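Protein transport protein SEC16 (Saccharomyces cerevisiae, PDB 3MZK) takes part in initiating assembly of the COPII coat on transport vesicles leaving the endoplasmic reticulum and in cargo selection, and is also involved in autophagy. Local coordinates at residues 363-368 with 406-410; 320-324 with 336-340. One frame throughout, in Å; residues are numbered along the deposited sequence.

Interaction 1 of 2, residues 363-368 with 406-410; sequences ASLLQE and VASRL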
loop_
_atom_site.group_PDB
_atom_site.type_symbol
_atom_site.label_atom_id
_atom_site.label_comp_id
_atom_site.label_asym_id
_atom_site.label_seq_id
_atom_site.Cartn_x
_atom_site.Cartn_y
_atom_site.Cartn_z
ATOM N N ALA B 363 -3.641 -4.099 -45.554
ATOM C CA ALA B 363 -4.524 -3.760 -46.671
ATOM C C ALA B 363 -3.804 -3.854 -48.010
ATOM O O ALA B 363 -4.375 -4.296 -49.000
ATOM C CB ALA B 363 -5.109 -2.371 -46.485
ATOM N N SER B 364 -2.549 -3.428 -48.036
ATOM C CA SER B 364 -1.732 -3.524 -49.240
ATOM C C SER B 364 -1.560 -4.981 -49.656
ATOM O O SER B 364 -1.616 -5.306 -50.842
ATOM C CB SER B 364 -0.367 -2.878 -49.004
ATOM O OG SER B 364 0.358 -2.743 -50.209
ATOM N N LEU B 365 -1.356 -5.857 -48.676
ATOM C CA LEU B 365 -1.181 -7.280 -48.945
ATOM C C LEU B 365 -2.439 -7.924 -49.515
ATOM O O LEU B 365 -2.364 -8.871 -50.300
ATOM C CB LEU B 365 -0.742 -8.018 -47.687
ATOM C CG LEU B 365 0.750 -7.903 -47.383
ATOM C CD1 LEU B 365 1.054 -8.464 -46.010
ATOM C CD2 LEU B 365 1.564 -8.615 -48.444
ATOM N N LEU B 366 -3.594 -7.410 -49.114
ATOM C CA LEU B 366 -4.859 -7.893 -49.645
ATOM C C LEU B 366 -5.008 -7.514 -51.113
ATOM O O LEU B 366 -5.497 -8.304 -51.918
ATOM C CB LEU B 366 -6.024 -7.339 -48.829
ATOM C CG LEU B 366 -6.129 -7.905 -47.416
ATOM C CD1 LEU B 366 -7.166 -7.151 -46.587
ATOM C CD2 LEU B 366 -6.448 -9.391 -47.476
ATOM N N GLN B 367 -4.585 -6.299 -51.453
ATOM C CA GLN B 367 -4.593 -5.831 -52.835
ATOM C C GLN B 367 -3.807 -6.766 -53.740
ATOM O O GLN B 367 -4.306 -7.193 -54.776
ATOM C CB GLN B 367 -3.997 -4.427 -52.928
ATOM C CG GLN B 367 -3.324 -4.130 -54.266
ATOM C CD GLN B 367 -4.208 -3.327 -55.189
ATOM O OE1 GLN B 367 -4.882 -2.392 -54.759
ATOM N NE2 GLN B 367 -4.218 -3.691 -56.465
ATOM N N GLU B 368 -2.572 -7.073 -53.354
ATOM C CA GLU B 368 -1.721 -7.925 -54.172
ATOM C C GLU B 368 -2.335 -9.309 -54.383
ATOM O O GLU B 368 -2.099 -9.947 -55.402
ATOM C CB GLU B 368 -0.322 -8.048 -53.571
ATOM C CG GLU B 368 0.411 -6.732 -53.430
ATOM C CD GLU B 368 1.924 -6.905 -53.352
ATOM O OE1 GLU B 368 2.428 -7.380 -52.310
ATOM O OE2 GLU B 368 2.613 -6.564 -54.341
ATOM N N VAL B 406 -2.730 3.269 -51.061
ATOM C CA VAL B 406 -3.307 1.933 -51.034
ATOM C C VAL B 406 -4.770 1.980 -51.448
ATOM O O VAL B 406 -5.235 1.152 -52.228
ATOM C CB VAL B 406 -3.194 1.301 -49.646
ATOM C CG1 VAL B 406 -3.826 -0.077 -49.648
ATOM C CG2 VAL B 406 -1.738 1.229 -49.220
ATOM N N ALA B 407 -5.495 2.961 -50.922
ATOM C CA ALA B 407 -6.904 3.112 -51.252
ATOM C C ALA B 407 -7.076 3.296 -52.756
ATOM O O ALA B 407 -7.925 2.655 -53.366
ATOM C CB ALA B 407 -7.511 4.275 -50.492
ATOM N N SER B 408 -6.264 4.165 -53.348
ATOM C CA SER B 408 -6.301 4.384 -54.792
ATOM C C SER B 408 -6.112 3.072 -55.550
ATOM O O SER B 408 -6.869 2.759 -56.468
ATOM C CB SER B 408 -5.223 5.383 -55.220
ATOM O OG SER B 408 -5.456 6.663 -54.663
ATOM N N ARG B 409 -5.097 2.312 -55.155
ATOM C CA ARG B 409 -4.762 1.056 -55.816
ATOM C C ARG B 409 -5.913 0.053 -55.803
ATOM O O ARG B 409 -5.986 -0.831 -56.656
ATOM C CB ARG B 409 -3.509 0.441 -55.186
ATOM C CG ARG B 409 -2.206 1.000 -55.736
ATOM C CD ARG B 409 -1.043 0.764 -54.791
ATOM N NE ARG B 409 -0.973 -0.621 -54.350
ATOM C CZ ARG B 409 -0.268 -1.031 -53.303
ATOM N NH1 ARG B 409 0.430 -0.157 -52.589
ATOM N NH2 ARG B 409 -0.262 -2.313 -52.967
ATOM N N LEU B 410 -6.812 0.197 -54.838
ATOM C CA LEU B 410 -7.920 -0.736 -54.677
ATOM C C LEU B 410 -9.163 -0.287 -55.439
ATOM O O LEU B 410 -10.279 -0.427 -54.952
ATOM C CB LEU B 410 -8.248 -0.904 -53.192
ATOM C CG LEU B 410 -7.184 -1.578 -52.319
ATOM C CD1 LEU B 410 -7.279 -1.109 -50.879
ATOM C CD2 LEU B 410 -7.287 -3.095 -52.396
#

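Interaction 2 of 2, residues 320-324 with 336-340; sequences IFESI and DEIYE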
loop_
_atom_site.group_PDB
_atom_site.type_symbol
_atom_site.label_atom_id
_atom_site.label_comp_id
_atom_site.label_asym_id
_atom_site.label_seq_id
_atom_site.Cartn_x
_atom_site.Cartn_y
_atom_site.Cartn_z
ATOM N N ILE B 320 12.263 -2.574 -27.082
ATOM C CA ILE B 320 10.952 -2.091 -27.506
ATOM C C ILE B 320 10.002 -3.249 -27.840
ATOM O O ILE B 320 10.402 -4.221 -28.474
ATOM C CB ILE B 320 11.095 -1.154 -28.733
ATOM C CG1 ILE B 320 11.886 0.097 -28.349
ATOM C CG2 ILE B 320 9.735 -0.771 -29.306
ATOM C CD1 ILE B 320 12.104 1.060 -29.498
ATOM N N PHE B 321 8.750 -3.152 -27.399
ATOM C CA PHE B 321 7.735 -4.119 -27.800
ATOM C C PHE B 321 6.915 -3.507 -28.919
ATOM O O PHE B 321 5.858 -2.926 -28.674
ATOM C CB PHE B 321 6.817 -4.480 -26.635
ATOM C CG PHE B 321 5.911 -5.651 -26.911
ATOM C CD1 PHE B 321 4.693 -5.779 -26.246
ATOM C CD2 PHE B 321 6.286 -6.634 -27.816
ATOM C CE1 PHE B 321 3.858 -6.860 -26.491
ATOM C CE2 PHE B 321 5.459 -7.718 -28.073
ATOM C CZ PHE B 321 4.242 -7.834 -27.413
ATOM N N GLU B 322 7.414 -3.655 -30.145
ATOM C CA GLU B 322 6.871 -2.978 -31.323
ATOM C C GLU B 322 5.832 -3.846 -32.035
ATOM O O GLU B 322 4.832 -3.341 -32.550
ATOM C CB GLU B 322 8.019 -2.619 -32.276
ATOM C CG GLU B 322 7.698 -1.599 -33.361
ATOM C CD GLU B 322 8.903 -1.292 -34.254
ATOM O OE1 GLU B 322 9.990 -1.863 -34.017
ATOM O OE2 GLU B 322 8.761 -0.480 -35.196
ATOM N N SER B 323 6.069 -5.156 -32.044
ATOM C CA SER B 323 5.174 -6.105 -32.700
ATOM C C SER B 323 5.425 -7.534 -32.228
ATOM O O SER B 323 6.531 -7.883 -31.814
ATOM C CB SER B 323 5.383 -6.057 -34.202
ATOM O OG SER B 323 6.704 -6.467 -34.510
ATOM N N ILE B 324 4.398 -8.366 -32.314
ATOM C CA ILE B 324 4.531 -9.777 -31.970
ATOM C C ILE B 324 5.152 -10.534 -33.148
ATOM O O ILE B 324 4.501 -10.759 -34.167
ATOM C CB ILE B 324 3.167 -10.379 -31.560
ATOM C CG1 ILE B 324 2.520 -9.508 -30.477
ATOM C CG2 ILE B 324 3.326 -11.810 -31.069
ATOM C CD1 ILE B 324 1.157 -9.962 -30.063
ATOM N N ASP B 336 -0.847 -9.159 -33.896
ATOM C CA ASP B 336 -0.887 -7.779 -33.436
ATOM C C ASP B 336 -2.300 -7.214 -33.384
ATOM O O ASP B 336 -2.662 -6.534 -32.424
ATOM C CB ASP B 336 0.020 -6.887 -34.279
ATOM C CG ASP B 336 1.483 -7.059 -33.931
ATOM O OD1 ASP B 336 1.763 -7.568 -32.826
ATOM O OD2 ASP B 336 2.350 -6.684 -34.753
ATOM N N GLU B 337 -3.109 -7.501 -34.398
ATOM C CA GLU B 337 -4.475 -6.979 -34.407
ATOM C C GLU B 337 -5.369 -7.668 -33.377
ATOM O O GLU B 337 -6.217 -7.030 -32.753
ATOM C CB GLU B 337 -5.103 -7.054 -35.798
ATOM C CG GLU B 337 -6.487 -6.437 -35.841
ATOM C CD GLU B 337 -6.976 -6.181 -37.247
ATOM O OE1 GLU B 337 -6.192 -6.378 -38.200
ATOM O OE2 GLU B 337 -8.150 -5.776 -37.396
ATOM N N ILE B 338 -5.172 -8.969 -33.201
ATOM C CA ILE B 338 -5.890 -9.720 -32.176
ATOM C C ILE B 338 -5.528 -9.226 -30.774
ATOM O O ILE B 338 -6.405 -9.004 -29.930
ATOM C CB ILE B 338 -5.600 -11.226 -32.286
ATOM C CG1 ILE B 338 -6.216 -11.777 -33.577
ATOM C CG2 ILE B 338 -6.126 -11.966 -31.058
ATOM C CD1 ILE B 338 -5.895 -13.229 -33.856
ATOM N N TYR B 339 -4.232 -9.050 -30.536
ATOM C CA TYR B 339 -3.746 -8.524 -29.268
ATOM C C TYR B 339 -4.363 -7.155 -29.003
ATOM O O TYR B 339 -4.682 -6.822 -27.864
ATOM C CB TYR B 339 -2.220 -8.433 -29.291
ATOM C CG TYR B 339 -1.574 -8.142 -27.959
ATOM C CD1 TYR B 339 -1.829 -8.944 -26.849
ATOM C CD2 TYR B 339 -0.679 -7.085 -27.814
ATOM C CE1 TYR B 339 -1.229 -8.688 -25.621
ATOM C CE2 TYR B 339 -0.071 -6.821 -26.593
ATOM C CZ TYR B 339 -0.351 -7.628 -25.501
ATOM O OH TYR B 339 0.245 -7.373 -24.287
ATOM N N GLU B 340 -4.546 -6.369 -30.058
ATOM C CA GLU B 340 -5.165 -5.055 -29.914
ATOM C C GLU B 340 -6.632 -5.191 -29.532
ATOM O O GLU B 340 -7.121 -4.498 -28.636
ATOM C CB GLU B 340 -5.043 -4.255 -31.207
ATOM C CG GLU B 340 -5.616 -2.854 -31.122
ATOM C CD GLU B 340 -5.616 -2.149 -32.462
ATOM O OE1 GLU B 340 -6.052 -2.770 -33.455
ATOM O OE2 GLU B 340 -5.176 -0.981 -32.528
#

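Interaction 1 of 2, residues 363-368 with 406-410
Helix 356-368 meets the C-terminal end of helix 394-409 along residues A363 to E368. A363 points its CB toward the partner, 4.1 Å from V406 CG1. One residue on, S364 N lies 3.9 Å from V406 CG1. The S364 hydroxyl accepts a hydrogen bond from the R409 guanidinium, NH2 to OG 2.9 Å. The same OG also bonds a polar side chain of the SEC13 chain, so this contact forms part of the interface with SEC13. Q367 gives up the most area here. Its side chain reaches the turn where L410 leaves the helix, and its CG lies at the edge of the guanidinium. E368 is more distant, with CG 4.5 Å from R409 NH2; its carboxylate makes weak hydrogen bonds to SEC13. Helices 356-368, 372-387 and 394-409 are successive members of the α-helical stack. The contact joins the first to the third, and helix 372-387 touches both, with Y378 against A363 and T379 against L410. N23, between strands 16-19 and 24-28, donates a hydrogen bond to the Q367 carbonyl.

Interaction 2 of 2, residues 320-324 with 336-340
D336 binds the preceding loop through one strong polar contact. Its OD1 accepts a hydrogen bond from the backbone of I324, N to OD1 2.8 Å, with a nearly straight N-H...O angle of 167°. The carboxylate thus satisfies a backbone amide in a segment that has no regular secondary structure. The other oxygen, OD2, lies 3.1 Å from S323 CB and is hydrogen-bonded to Q358 NE2. D336 therefore ties both the loop and helix 356-368 to helix 330-344. The S323 hydroxyl bonds the carbonyl of G325.

The loop joins helix 294-303 to helix 330-344 and folds back over the second of them. Eleven residues lie between the two segments. This is a local connection in the stacked α-helical part of Sec16, which pairs with the SEC13 β-propeller in the Sec13-Sec16 edge element. Both segments fall in the Sec23-binding family region.

One helical turn after D336, Y339 points toward the loop and makes the apolar part of the contact. I324 CD1 packs 3.8 Å from Y339 CB. F321 CE1 makes an apolar contact with Y339 CE2 at 3.9 Å. F321 also meets the ring of F301, and I302 of the same helix 294-303 touches both I324 and Y339. L106 of helix 101-111 packs on Y339 as well. The tyrosine hydroxyl hydrogen-bonds the carbonyl of V306.

Overall arrangement
Both contacts are largely buried. The centre of interaction 2 is about 10 Å from the centre of the chain, that of interaction 1 about 31 Å, near the C-terminal end of the modelled chain and beside SEC13. Their centres are about 22 Å apart, and they do not touch. Interaction 1 joins a helix to the end of another. Its hydrogen bond is between side chains, and S364 OG also bonds SEC13. Interaction 2 joins a loop to a helix. Its polar bond runs from backbone to carboxylate, beside aromatic and aliphatic packing. Successive helices 330-344 and 356-368 are joined by D336 and by L365 packing on F330 and I333.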